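Local coordinates for protein decaprenyl diphosphate synthase (Rhodobacter capsulatus, PDB 3MZV) that probably elongates farnesyl diphosphate with isopentenyl diphosphate units, using magnesium, to make the long all-trans polyprenyl diphosphate precursor of the quinone side chain, at residues L284-H288 / G289-A293. Sequence-based numbering, arbitrary orientation.
Sequences LMTKH and GTLEA
With OG1 of Thr-290 turned in between its own backbone N and carbonyl carbon (chi1 80°), and CG of Met-285 anti to the carbonyl carbon (chi1 -64°), the hydroxyl lies against CB and CG of the methionine, the two side chains crossing at about a right angle. Thr-290 OG1 is 3.3 Å from Met-285 CB and hydrogen-bonds to Pro-248 O. On the other branch, Thr-290 CG2 packs 3.7 Å from His-288 CB, while His-288 NE2 is hydrogen-bonded to Glu-260. Between Met-285 and Thr-290 the chain exemplifies a Schellman motif followed at once by a new helix: Gly-289, at positive phi, is the first residue to leave the helical conformation and sits at the N-cap position of helix 290-308. Two bonds back into the last turn of helix 277-287 make the motif. Thr-290 N donates to Met-285 O at 2.9 Å (160° at the hydrogen), and Gly-289 N donates to Thr-286 O at 3.1 Å from well above the carbonyl plane. The residue after Thr-290, Leu-291, lies obliquely against the same methionine, Leu-291 CG 3.9 Å from Met-285 CB and its CD2 near Met-285 SD. An alanine in place of Thr-290 is likely to leave Pro-248 O without this donor and open a gap beside His-288 CB. Trp-264 and Val-249 also touch the buried Met-285.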
# COMPACT_ATOMS: atom_id res chain seq x y z
N LEU B 284 9.06 38.28 -6.06
CA LEU B 284 8.28 38.23 -7.30
C LEU B 284 6.81 37.92 -7.04
O LEU B 284 5.89 38.48 -7.68
CB LEU B 284 8.85 37.22 -8.31
CG LEU B 284 10.24 37.58 -8.89
CD1 LEU B 284 10.66 36.56 -9.94
CD2 LEU B 284 10.23 39.07 -9.49
N MET B 285 6.57 36.98 -6.11
CA MET B 285 5.23 36.65 -5.73
C MET B 285 4.48 37.88 -5.23
O MET B 285 3.35 38.14 -5.67
CB MET B 285 5.23 35.52 -4.69
CG MET B 285 5.77 34.24 -5.19
SD MET B 285 5.87 32.93 -3.82
CE MET B 285 6.24 31.61 -4.94
N THR B 286 5.12 38.65 -4.35
CA THR B 286 4.54 39.84 -3.77
C THR B 286 4.26 40.91 -4.84
O THR B 286 3.16 41.45 -4.91
CB THR B 286 5.44 40.42 -2.65
OG1 THR B 286 5.49 39.48 -1.57
CG2 THR B 286 4.85 41.73 -2.10
N LYS B 287 5.23 41.16 -5.70
CA LYS B 287 5.05 42.09 -6.85
C LYS B 287 3.82 41.76 -7.67
O LYS B 287 3.06 42.65 -8.00
CB LYS B 287 6.33 42.04 -7.72
CG LYS B 287 6.33 42.72 -9.11
CD LYS B 287 7.69 42.41 -9.78
CE LYS B 287 7.94 43.27 -10.99
NZ LYS B 287 7.66 42.50 -12.21
N HIS B 288 3.62 40.47 -7.96
CA HIS B 288 2.50 39.98 -8.77
C HIS B 288 1.19 39.64 -8.03
O HIS B 288 0.22 39.22 -8.65
CB HIS B 288 2.97 38.77 -9.58
CG HIS B 288 3.96 39.11 -10.63
ND1 HIS B 288 3.70 40.08 -11.59
CD2 HIS B 288 5.19 38.61 -10.90
CE1 HIS B 288 4.75 40.16 -12.40
NE2 HIS B 288 5.66 39.28 -12.01
N GLY B 289 1.17 39.87 -6.72
CA GLY B 289 0.02 39.66 -5.92
C GLY B 289 -0.36 38.19 -5.74
O GLY B 289 -1.49 37.90 -5.40
N THR B 290 0.57 37.27 -5.95
CA THR B 290 0.22 35.86 -5.99
C THR B 290 0.03 35.17 -4.62
O THR B 290 -0.63 34.13 -4.54
CB THR B 290 1.18 35.02 -6.84
OG1 THR B 290 2.36 34.72 -6.12
CG2 THR B 290 1.52 35.71 -8.14
N LEU B 291 0.60 35.72 -3.59
CA LEU B 291 0.38 35.20 -2.22
C LEU B 291 -1.02 35.61 -1.74
O LEU B 291 -1.78 34.80 -1.25
CB LEU B 291 1.51 35.66 -1.31
CG LEU B 291 2.84 34.97 -1.68
CD1 LEU B 291 3.99 35.65 -0.92
CD2 LEU B 291 2.78 33.46 -1.35
N GLU B 292 -1.41 36.88 -1.98
CA GLU B 292 -2.78 37.31 -1.70
C GLU B 292 -3.76 36.53 -2.57
O GLU B 292 -4.80 36.11 -2.11
CB GLU B 292 -2.92 38.82 -1.91
CG GLU B 292 -4.35 39.36 -1.63
CD GLU B 292 -4.85 39.09 -0.21
OE1 GLU B 292 -4.07 38.84 0.72
OE2 GLU B 292 -6.05 39.13 0.00
N ALA B 293 -3.40 36.29 -3.83
CA ALA B 293 -4.27 35.56 -4.71
C ALA B 293 -4.47 34.13 -4.20
O ALA B 293 -5.57 33.59 -4.26
CB ALA B 293 -3.65 35.53 -6.19